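Local coordinates for protein gamma-hexachlorocyclohexane dehydrochlorinase (Novosphingobium barchaimii LL02, PDB 5KVB) that probably catalyses two successive 1,2-anti dehydrochlorinations that convert the pollutant gamma-hexachlorocyclohexane (lindane), by way of gamma-pentachlorocyclohexene, into a tetrachlorocyclohexadiene, at residues R74-L85 against I98-V108; L39-W49 against K58-V67. All blocks are in the same frame, centred on the assembly; numbering follows the deposited sequence.

Overall arrangement
Both contacts belong to one SnoaL-like domain and reach the same mixed sheet, but at different ends of it, with centres about 19 Å apart. Interaction 1 pairs strand 75-89, outermost within the chain, with strand 94-107, mainly by a ladder of backbone hydrogen bonds, with polar side-chain pairs near both ends and links to both other subunits. Interaction 2 lays helix 59-71 against helix 36-40 and the strands at the opposite border, touches no other subunit, and relies on tryptophan, leucine, alanine and proline packing. Both are partly buried; exposed residues include R74, H76 and V108 in interaction 1 and D45, D46 and K58 in interaction 2. Interaction 1 carries the probable catalytic histidine, H80.

Interaction 1. Residues R74-L85 against I98-V108; sequences RWHDFIHYGTNL and IGDVLCLGNLV
I79, Y81 and T83 each trade a pair of backbone hydrogen bonds with L104, L102 and D100, forming an antiparallel hairpin in the sheet of this SnoaL-like (NTF2 clan) fold; Y81 N to L102 O, 2.7 Å, is the shortest. Polar side chains extend the ladder. N84 ND2 donates at 172° to the anti lone pair of D100 OD2 (2.9 Å), the amide and carboxylate planes 81° apart, while D100 OD1 forms a salt bridge with K33 of the third subunit. Towards the other end, N106 ND2 meets D77 OD1 on its syn side at 2.9 Å; D77 OD2 bonds Y142 of the second subunit and N106 OD1 bonds S113. Rings take sulfur and methyl groups. The anti position of C103 SG (chi1 174°) places it over one face of H80, probably the proton acceptor, whose ND1 bonds D32. L107 CD1 sits 3.7 Å from the centroid of the six-membered ring of W75. A serine in place of W75 would probably strip L107 CD1 of this flat support and open a gap beside G105. V108 CG2 lies over the H76 ring, 4.0 Å from its centroid, and a water joins H76 NE2 to V108 O.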
loop_
_atom_site.group_PDB
_atom_site.type_symbol
_atom_site.label_atom_id
_atom_site.label_comp_id
_atom_site.label_asym_id
_atom_site.label_seq_id
_atom_site.Cartn_x
_atom_site.Cartn_y
_atom_site.Cartn_z
ATOM N N ARG A 74 -15.174 -20.700 -1.295
ATOM C CA ARG A 74 -16.178 -19.712 -0.911
ATOM C C ARG A 74 -16.207 -18.496 -1.831
ATOM O O ARG A 74 -17.153 -17.722 -1.780
ATOM C CB ARG A 74 -15.951 -19.220 0.519
ATOM C CG ARG A 74 -16.186 -20.232 1.622
ATOM C CD ARG A 74 -15.704 -19.635 2.939
ATOM N NE ARG A 74 -16.011 -20.469 4.096
ATOM C CZ ARG A 74 -15.598 -20.201 5.330
ATOM N NH1 ARG A 74 -14.855 -19.125 5.563
ATOM N NH2 ARG A 74 -15.922 -21.008 6.332
ATOM N N TRP A 75 -15.164 -18.315 -2.644
ATOM C CA TRP A 75 -15.018 -17.104 -3.456
ATOM C C TRP A 75 -14.792 -17.397 -4.945
ATOM O O TRP A 75 -14.026 -18.301 -5.313
ATOM C CB TRP A 75 -13.839 -16.251 -2.938
ATOM C CG TRP A 75 -13.925 -15.806 -1.501
ATOM C CD1 TRP A 75 -13.535 -16.513 -0.400
ATOM C CD2 TRP A 75 -14.403 -14.541 -1.017
ATOM N NE1 TRP A 75 -13.744 -15.770 0.736
ATOM C CE2 TRP A 75 -14.280 -14.559 0.387
ATOM C CE3 TRP A 75 -14.923 -13.397 -1.635
ATOM C CZ2 TRP A 75 -14.660 -13.479 1.187
ATOM C CZ3 TRP A 75 -15.302 -12.323 -0.838
ATOM C CH2 TRP A 75 -15.170 -12.375 0.560
ATOM N N HIS A 76 -15.453 -16.630 -5.807
ATOM C CA HIS A 76 -15.133 -16.658 -7.231
ATOM C C HIS A 76 -13.726 -16.108 -7.443
ATOM O O HIS A 76 -12.941 -16.659 -8.220
ATOM C CB HIS A 76 -16.140 -15.842 -8.056
ATOM C CG HIS A 76 -17.520 -16.428 -8.096
ATOM N ND1 HIS A 76 -17.789 -17.672 -8.625
ATOM C CD2 HIS A 76 -18.712 -15.922 -7.701
ATOM C CE1 HIS A 76 -19.086 -17.915 -8.537
ATOM N NE2 HIS A 76 -19.668 -16.868 -7.982
ATOM N N ASP A 77 -13.426 -15.015 -6.745
ATOM C CA ASP A 77 -12.113 -14.386 -6.806
ATOM C C ASP A 77 -12.062 -13.272 -5.770
ATOM O O ASP A 77 -13.102 -12.825 -5.288
ATOM C CB ASP A 77 -11.841 -13.818 -8.198
ATOM C CG ASP A 77 -12.678 -12.599 -8.489
ATOM O OD1 ASP A 77 -13.841 -12.757 -8.911
ATOM O OD2 ASP A 77 -12.178 -11.476 -8.265
ATOM N N PHE A 78 -10.848 -12.844 -5.421
ATOM C CA PHE A 78 -10.655 -11.691 -4.550
ATOM C C PHE A 78 -9.265 -11.101 -4.734
ATOM O O PHE A 78 -8.414 -11.698 -5.392
ATOM C CB PHE A 78 -10.888 -12.060 -3.079
ATOM C CG PHE A 78 -10.202 -13.331 -2.635
ATOM C CD1 PHE A 78 -8.820 -13.428 -2.597
ATOM C CD2 PHE A 78 -10.948 -14.424 -2.234
ATOM C CE1 PHE A 78 -8.201 -14.591 -2.174
ATOM C CE2 PHE A 78 -10.337 -15.587 -1.813
ATOM C CZ PHE A 78 -8.962 -15.673 -1.787
ATOM N N ILE A 79 -9.056 -9.932 -4.145
ATOM C CA ILE A 79 -7.762 -9.258 -4.189
ATOM C C ILE A 79 -7.501 -8.663 -2.810
ATOM O O ILE A 79 -8.392 -8.084 -2.193
ATOM C CB ILE A 79 -7.730 -8.167 -5.307
ATOM C CG1 ILE A 79 -6.387 -7.440 -5.356
ATOM C CG2 ILE A 79 -8.860 -7.151 -5.143
ATOM C CD1 ILE A 79 -5.173 -8.327 -5.667
ATOM N N HIS A 80 -6.275 -8.849 -2.312
ATOM C CA HIS A 80 -5.854 -8.307 -1.016
ATOM C C HIS A 80 -4.779 -7.259 -1.208
ATOM O O HIS A 80 -3.694 -7.573 -1.699
ATOM C CB HIS A 80 -5.287 -9.402 -0.100
ATOM C CG HIS A 80 -6.299 -10.386 0.397
ATOM N ND1 HIS A 80 -6.833 -11.376 -0.402
ATOM C CD2 HIS A 80 -6.837 -10.562 1.629
ATOM C CE1 HIS A 80 -7.680 -12.101 0.311
ATOM N NE2 HIS A 80 -7.695 -11.632 1.548
ATOM N N TYR A 81 -5.077 -6.038 -0.794
ATOM C CA TYR A 81 -4.123 -4.934 -0.837
ATOM C C TYR A 81 -3.473 -4.744 0.538
ATOM O O TYR A 81 -4.139 -4.330 1.490
ATOM C CB TYR A 81 -4.817 -3.639 -1.284
ATOM C CG TYR A 81 -5.469 -3.708 -2.658
ATOM C CD1 TYR A 81 -4.701 -3.642 -3.814
ATOM C CD2 TYR A 81 -6.850 -3.820 -2.792
ATOM C CE1 TYR A 81 -5.285 -3.701 -5.081
ATOM C CE2 TYR A 81 -7.442 -3.885 -4.045
ATOM C CZ TYR A 81 -6.658 -3.817 -5.183
ATOM O OH TYR A 81 -7.229 -3.870 -6.439
ATOM N N GLY A 82 -2.177 -5.040 0.639
ATOM C CA GLY A 82 -1.471 -4.916 1.912
ATOM C C GLY A 82 -0.795 -3.565 2.045
ATOM O O GLY A 82 -0.109 -3.115 1.120
ATOM N N THR A 83 -1.004 -2.899 3.179
ATOM C CA THR A 83 -0.358 -1.612 3.461
ATOM C C THR A 83 0.142 -1.538 4.911
ATOM O O THR A 83 -0.230 -2.354 5.758
ATOM C CB THR A 83 -1.306 -0.417 3.234
ATOM O OG1 THR A 83 -2.332 -0.431 4.241
ATOM C CG2 THR A 83 -1.938 -0.462 1.843
ATOM N N ASN A 84 1.006 -0.563 5.182
ATOM C CA ASN A 84 1.411 -0.219 6.549
ATOM C C ASN A 84 2.123 -1.359 7.294
ATOM O O ASN A 84 2.027 -1.446 8.508
ATOM C CB ASN A 84 0.203 0.222 7.410
ATOM C CG ASN A 84 -0.693 1.273 6.739
ATOM O OD1 ASN A 84 -0.296 1.997 5.829
ATOM N ND2 ASN A 84 -1.925 1.363 7.233
ATOM N N LEU A 85 2.809 -2.243 6.577
ATOM C CA LEU A 85 3.533 -3.326 7.258
ATOM C C LEU A 85 4.637 -2.768 8.135
ATOM O O LEU A 85 5.537 -2.086 7.653
ATOM C CB LEU A 85 4.130 -4.319 6.265
ATOM C CG LEU A 85 4.840 -5.504 6.929
ATOM C CD1 LEU A 85 3.848 -6.399 7.679
ATOM C CD2 LEU A 85 5.615 -6.301 5.893
ATOM N N ILE A 98 2.910 -6.243 11.986
ATOM C CA ILE A 98 1.501 -5.882 11.921
ATOM C C ILE A 98 1.275 -5.216 10.561
ATOM O O ILE A 98 2.132 -4.474 10.080
ATOM C CB ILE A 98 1.067 -4.937 13.080
ATOM C CG1 ILE A 98 1.869 -3.627 13.067
ATOM C CG2 ILE A 98 1.185 -5.659 14.433
ATOM C CD1 ILE A 98 1.455 -2.620 14.142
ATOM N N GLY A 99 0.128 -5.487 9.946
ATOM C CA GLY A 99 -0.180 -4.967 8.626
ATOM C C GLY A 99 -1.667 -4.768 8.461
ATOM O O GLY A 99 -2.469 -5.498 9.059
ATOM N N ASP A 100 -2.037 -3.776 7.658
ATOM C CA ASP A 100 -3.446 -3.476 7.396
ATOM C C ASP A 100 -3.782 -3.889 5.987
ATOM O O ASP A 100 -3.125 -3.466 5.033
ATOM C CB ASP A 100 -3.726 -1.990 7.617
ATOM C CG ASP A 100 -3.426 -1.565 9.042
ATOM O OD1 ASP A 100 -3.909 -2.250 9.961
ATOM O OD2 ASP A 100 -2.679 -0.587 9.241
ATOM N N VAL A 101 -4.805 -4.726 5.847
ATOM C CA VAL A 101 -5.138 -5.311 4.551
ATOM C C VAL A 101 -6.561 -4.954 4.126
ATOM O O VAL A 101 -7.510 -5.079 4.915
ATOM C CB VAL A 101 -4.967 -6.858 4.588
ATOM C CG1 VAL A 101 -5.302 -7.494 3.227
ATOM C CG2 VAL A 101 -3.550 -7.229 5.039
ATOM N N LEU A 102 -6.696 -4.481 2.889
ATOM C CA LEU A 102 -8.004 -4.188 2.291
ATOM C C LEU A 102 -8.300 -5.271 1.263
ATOM O O LEU A 102 -7.521 -5.477 0.329
ATOM C CB LEU A 102 -8.015 -2.795 1.648
ATOM C CG LEU A 102 -9.280 -2.421 0.861
ATOM C CD1 LEU A 102 -10.511 -2.370 1.772
ATOM C CD2 LEU A 102 -9.054 -1.078 0.150
ATOM N N CYS A 103 -9.409 -5.984 1.432
ATOM C CA CYS A 103 -9.755 -7.061 0.513
ATOM C C CYS A 103 -11.067 -6.762 -0.195
ATOM O O CYS A 103 -12.049 -6.370 0.447
ATOM C CB CYS A 103 -9.848 -8.404 1.256
ATOM S SG CYS A 103 -10.440 -9.807 0.225
ATOM N N LEU A 104 -11.060 -6.920 -1.516
ATOM C CA LEU A 104 -12.280 -6.812 -2.319
ATOM C C LEU A 104 -12.536 -8.158 -2.962
ATOM O O LEU A 104 -11.606 -8.769 -3.482
ATOM C CB LEU A 104 -12.141 -5.744 -3.404
ATOM C CG LEU A 104 -11.713 -4.356 -2.923
ATOM C CD1 LEU A 104 -11.560 -3.409 -4.115
ATOM C CD2 LEU A 104 -12.694 -3.800 -1.884
ATOM N N GLY A 105 -13.778 -8.631 -2.952
ATOM C CA GLY A 105 -14.014 -9.941 -3.519
ATOM C C GLY A 105 -15.440 -10.250 -3.900
ATOM O O GLY A 105 -16.373 -9.530 -3.548
ATOM N N ASN A 106 -15.570 -11.350 -4.629
ATOM C CA ASN A 106 -16.848 -11.854 -5.115
ATOM C C ASN A 106 -17.154 -13.182 -4.425
ATOM O O ASN A 106 -16.558 -14.210 -4.757
ATOM C CB ASN A 106 -16.803 -12.014 -6.635
ATOM C CG ASN A 106 -16.669 -10.685 -7.362
ATOM O OD1 ASN A 106 -17.307 -9.703 -6.993
ATOM N ND2 ASN A 106 -15.825 -10.649 -8.389
ATOM N N LEU A 107 -18.058 -13.141 -3.451
ATOM C CA LEU A 107 -18.465 -14.310 -2.667
ATOM C C LEU A 107 -19.425 -15.199 -3.458
ATOM O O LEU A 107 -20.325 -14.691 -4.127
ATOM C CB LEU A 107 -19.130 -13.849 -1.366
ATOM C CG LEU A 107 -19.315 -14.811 -0.189
ATOM C CD1 LEU A 107 -17.977 -15.157 0.452
ATOM C CD2 LEU A 107 -20.261 -14.202 0.836
ATOM N N VAL A 108 -19.247 -16.516 -3.386
ATOM C CA VAL A 108 -20.159 -17.435 -4.077
ATOM C C VAL A 108 -21.574 -17.385 -3.481
ATOM O O VAL A 108 -22.556 -17.199 -4.212
ATOM C CB VAL A 108 -19.633 -18.886 -4.031
ATOM C CG1 VAL A 108 -20.668 -19.846 -4.608
ATOM C CG2 VAL A 108 -18.328 -19.000 -4.795
HETATM O O HOH W 1 -22.371 -17.281 -7.054
HETATM O O HOH W 2 -0.283 -1.912 10.214
#

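Interaction 2. Residues L39-W49 against K58-V67; sequences LASIWWDDAEW and KGPEGALDLV
W49 turns one face of its indole to L66, whose CD2 stands 3.5 Å from the centroid of the six-membered ring, almost on the ring normal, in a CH-pi contact. This is the helix-on-sheet packing of the SnoaL-like alpha+beta fold, with the 59-67 part of the helix running nearly along the direction of strand residues 47-49. Because CG of W49 is anti to the backbone N (chi1 -179°), the ring extends towards the helix; its other face receives CH2 of W43, and V67 CG1 approaches CH2 of W49 obliquely.

A63 CB touches both indoles: it lies at the edge of the W49 ring, 3.8 Å from CE3, and also comes within 3.5 Å of W43 NE1. W43 in turn packs on L136 and meets the ring of F133, both of strand 130-145, and Q27 of helix 10-33 touches W49, placing this cluster between helices and sheet.

Aliphatic contacts continue it along helix 36-40. L39 and V67 meet tip to tip, CD2 to CG2 at 3.9 Å, while L64 slides past L39 in the opposite direction, their CD2 atoms 3.8 Å apart. A40 CB rests on P60 CB (4.1 Å), and the far side of the proline ring, at CD, is met by D45 OD1.

Polar contacts gather at the start of helix 59-71. A47 O accepts the one hydrogen bond between the segments, from G59 N at 2.8 Å and 155°, and K58 CA also approaches A47 O, at 3.2 Å. Nearby, D46 turns to a salt bridge with R127. G59 has a positive phi of 71°, and a beta carbon there would collide with D45 O.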
loop_
_atom_site.group_PDB
_atom_site.type_symbol
_atom_site.label_atom_id
_atom_site.label_comp_id
_atom_site.label_asym_id
_atom_site.label_seq_id
_atom_site.Cartn_x
_atom_site.Cartn_y
_atom_site.Cartn_z
ATOM N N LEU A 39 2.951 -19.701 -2.265
ATOM C CA LEU A 39 2.334 -19.738 -0.945
ATOM C C LEU A 39 2.988 -20.760 -0.010
ATOM O O LEU A 39 3.127 -20.504 1.190
ATOM C CB LEU A 39 0.831 -20.033 -1.072
ATOM C CG LEU A 39 -0.021 -20.039 0.201
ATOM C CD1 LEU A 39 0.093 -18.736 1.012
ATOM C CD2 LEU A 39 -1.470 -20.310 -0.155
ATOM N N ALA A 40 3.392 -21.907 -0.551
ATOM C CA ALA A 40 4.006 -22.946 0.277
ATOM C C ALA A 40 5.411 -22.568 0.750
ATOM O O ALA A 40 5.842 -22.994 1.821
ATOM C CB ALA A 40 4.052 -24.273 -0.485
ATOM N N SER A 41 6.106 -21.754 -0.041
ATOM C CA SER A 41 7.521 -21.455 0.154
ATOM C C SER A 41 7.843 -20.613 1.395
ATOM O O SER A 41 8.992 -20.582 1.831
ATOM C CB SER A 41 8.082 -20.722 -1.078
ATOM O OG SER A 41 7.518 -19.426 -1.209
ATOM N N ILE A 42 6.842 -19.941 1.952
ATOM C CA ILE A 42 7.077 -18.902 2.957
ATOM C C ILE A 42 6.939 -19.357 4.417
ATOM O O ILE A 42 7.128 -18.542 5.329
ATOM C CB ILE A 42 6.110 -17.706 2.745
ATOM C CG1 ILE A 42 4.668 -18.131 3.047
ATOM C CG2 ILE A 42 6.224 -17.143 1.324
ATOM C CD1 ILE A 42 3.591 -17.080 2.696
ATOM N N TRP A 43 6.628 -20.640 4.644
ATOM C CA TRP A 43 6.309 -21.161 5.987
ATOM C C TRP A 43 7.324 -22.165 6.524
ATOM O O TRP A 43 7.675 -23.120 5.826
ATOM C CB TRP A 43 4.947 -21.876 5.994
ATOM C CG TRP A 43 3.802 -21.127 5.385
ATOM C CD1 TRP A 43 3.373 -21.213 4.090
ATOM C CD2 TRP A 43 2.949 -20.180 6.031
ATOM N NE1 TRP A 43 2.296 -20.382 3.893
ATOM C CE2 TRP A 43 2.024 -19.724 5.066
ATOM C CE3 TRP A 43 2.882 -19.666 7.329
ATOM C CZ2 TRP A 43 1.026 -18.785 5.364
ATOM C CZ3 TRP A 43 1.893 -18.733 7.627
ATOM C CH2 TRP A 43 0.975 -18.308 6.648
ATOM N N TRP A 44 7.730 -22.011 7.779
ATOM C CA TRP A 44 8.406 -23.127 8.462
ATOM C C TRP A 44 7.412 -24.279 8.623
ATOM O O TRP A 44 6.201 -24.065 8.644
ATOM C CB TRP A 44 8.943 -22.700 9.831
ATOM C CG TRP A 44 10.067 -21.713 9.765
ATOM C CD1 TRP A 44 10.107 -20.469 10.336
ATOM C CD2 TRP A 44 11.318 -21.889 9.092
ATOM N NE1 TRP A 44 11.311 -19.863 10.055
ATOM C CE2 TRP A 44 12.071 -20.710 9.290
ATOM C CE3 TRP A 44 11.872 -22.923 8.327
ATOM C CZ2 TRP A 44 13.346 -20.537 8.750
ATOM C CZ3 TRP A 44 13.139 -22.752 7.795
ATOM C CH2 TRP A 44 13.861 -21.567 8.006
ATOM N N ASP A 45 7.915 -25.504 8.745
ATOM C CA ASP A 45 7.013 -26.652 8.834
ATOM C C ASP A 45 6.167 -26.650 10.104
ATOM O O ASP A 45 5.086 -27.277 10.130
ATOM C CB ASP A 45 7.798 -27.964 8.725
ATOM C CG ASP A 45 8.283 -28.238 7.312
ATOM O OD1 ASP A 45 7.747 -27.638 6.359
ATOM O OD2 ASP A 45 9.188 -29.080 7.150
ATOM N N ASP A 46 6.619 -25.935 11.139
ATOM C CA ASP A 46 5.834 -25.794 12.364
ATOM C C ASP A 46 5.153 -24.426 12.498
ATOM O O ASP A 46 4.656 -24.076 13.563
ATOM C CB ASP A 46 6.709 -26.086 13.597
ATOM C CG ASP A 46 7.934 -25.186 13.684
ATOM O OD1 ASP A 46 8.363 -24.633 12.644
ATOM O OD2 ASP A 46 8.475 -25.030 14.805
ATOM N N ALA A 47 5.105 -23.663 11.409
ATOM C CA ALA A 47 4.406 -22.374 11.439
ATOM C C ALA A 47 2.906 -22.569 11.621
ATOM O O ALA A 47 2.340 -23.548 11.123
ATOM C CB ALA A 47 4.684 -21.579 10.157
ATOM N N GLU A 48 2.268 -21.648 12.335
ATOM C CA GLU A 48 0.832 -21.718 12.581
ATOM C C GLU A 48 0.078 -20.522 11.997
ATOM O O GLU A 48 0.371 -19.375 12.315
ATOM C CB GLU A 48 0.556 -21.829 14.085
ATOM C CG GLU A 48 1.001 -23.163 14.681
ATOM C CD GLU A 48 0.600 -23.326 16.140
ATOM O OE1 GLU A 48 0.398 -22.304 16.830
ATOM O OE2 GLU A 48 0.484 -24.485 16.591
ATOM N N TRP A 49 -0.895 -20.818 11.146
ATOM C CA TRP A 49 -1.774 -19.804 10.572
ATOM C C TRP A 49 -3.156 -19.987 11.186
ATOM O O TRP A 49 -3.803 -21.011 10.962
ATOM C CB TRP A 49 -1.798 -19.942 9.045
ATOM C CG TRP A 49 -2.660 -18.949 8.271
ATOM C CD1 TRP A 49 -3.327 -17.857 8.759
ATOM C CD2 TRP A 49 -2.916 -18.973 6.860
ATOM N NE1 TRP A 49 -3.990 -17.207 7.733
ATOM C CE2 TRP A 49 -3.757 -17.880 6.563
ATOM C CE3 TRP A 49 -2.519 -19.819 5.821
ATOM C CZ2 TRP A 49 -4.201 -17.612 5.265
ATOM C CZ3 TRP A 49 -2.966 -19.556 4.533
ATOM C CH2 TRP A 49 -3.803 -18.462 4.269
ATOM N N LYS A 58 -1.241 -25.723 10.045
ATOM C CA LYS A 58 0.201 -25.787 10.318
ATOM C C LYS A 58 1.053 -26.025 9.078
ATOM O O LYS A 58 0.803 -26.958 8.300
ATOM C CB LYS A 58 0.504 -26.895 11.344
ATOM C CG LYS A 58 1.977 -26.943 11.777
ATOM C CD LYS A 58 2.378 -28.280 12.429
ATOM C CE LYS A 58 1.604 -28.535 13.686
ATOM N NZ LYS A 58 2.126 -29.776 14.332
ATOM N N GLY A 59 2.074 -25.190 8.900
ATOM C CA GLY A 59 3.057 -25.387 7.855
ATOM C C GLY A 59 2.579 -25.147 6.437
ATOM O O GLY A 59 1.440 -24.738 6.215
ATOM N N PRO A 60 3.461 -25.407 5.463
ATOM C CA PRO A 60 3.090 -25.243 4.052
ATOM C C PRO A 60 1.844 -26.055 3.664
ATOM O O PRO A 60 0.950 -25.527 2.992
ATOM C CB PRO A 60 4.324 -25.746 3.295
ATOM C CG PRO A 60 5.459 -25.685 4.277
ATOM C CD PRO A 60 4.860 -25.832 5.645
ATOM N N GLU A 61 1.757 -27.313 4.090
ATOM C CA GLU A 61 0.599 -28.126 3.698
ATOM C C GLU A 61 -0.688 -27.691 4.419
ATOM O O GLU A 61 -1.792 -27.766 3.850
ATOM C CB GLU A 61 0.895 -29.617 3.924
ATOM C CG GLU A 61 1.803 -30.205 2.837
ATOM C CD GLU A 61 2.274 -31.615 3.135
ATOM O OE1 GLU A 61 2.316 -31.990 4.326
ATOM O OE2 GLU A 61 2.600 -32.346 2.171
ATOM N N GLY A 62 -0.569 -27.207 5.652
ATOM C CA GLY A 62 -1.717 -26.651 6.341
ATOM C C GLY A 62 -2.258 -25.398 5.670
ATOM O O GLY A 62 -3.482 -25.212 5.555
ATOM N N ALA A 63 -1.349 -24.528 5.241
ATOM C CA ALA A 63 -1.718 -23.324 4.497
ATOM C C ALA A 63 -2.483 -23.685 3.224
ATOM O O ALA A 63 -3.520 -23.084 2.922
ATOM C CB ALA A 63 -0.457 -22.500 4.160
ATOM N N LEU A 64 -1.991 -24.677 2.487
ATOM C CA LEU A 64 -2.674 -25.092 1.260
ATOM C C LEU A 64 -4.011 -25.781 1.551
ATOM O O LEU A 64 -4.970 -25.640 0.785
ATOM C CB LEU A 64 -1.763 -25.999 0.431
ATOM C CG LEU A 64 -0.543 -25.281 -0.156
ATOM C CD1 LEU A 64 0.266 -26.222 -1.041
ATOM C CD2 LEU A 64 -0.961 -24.041 -0.934
ATOM N N ASP A 65 -4.090 -26.512 2.658
ATOM C CA ASP A 65 -5.353 -27.121 3.071
ATOM C C ASP A 65 -6.413 -26.055 3.356
ATOM O O ASP A 65 -7.561 -26.158 2.917
ATOM C CB ASP A 65 -5.135 -27.990 4.308
ATOM C CG ASP A 65 -6.348 -28.831 4.650
ATOM O OD1 ASP A 65 -6.945 -29.420 3.720
ATOM O OD2 ASP A 65 -6.700 -28.904 5.844
ATOM N N LEU A 66 -6.022 -25.023 4.090
ATOM C CA LEU A 66 -6.924 -23.929 4.422
ATOM C C LEU A 66 -7.462 -23.231 3.179
ATOM O O LEU A 66 -8.665 -22.994 3.073
ATOM C CB LEU A 66 -6.213 -22.906 5.321
ATOM C CG LEU A 66 -6.982 -21.607 5.610
ATOM C CD1 LEU A 66 -8.293 -21.905 6.347
ATOM C CD2 LEU A 66 -6.113 -20.631 6.396
ATOM N N VAL A 67 -6.590 -22.885 2.237
ATOM C CA VAL A 67 -7.083 -22.138 1.087
ATOM C C VAL A 67 -7.842 -23.049 0.107
ATOM O O VAL A 67 -8.895 -22.659 -0.395
ATOM C CB VAL A 67 -5.954 -21.367 0.365
ATOM C CG1 VAL A 67 -5.437 -20.254 1.263
ATOM C CG2 VAL A 67 -4.818 -22.283 -0.042
#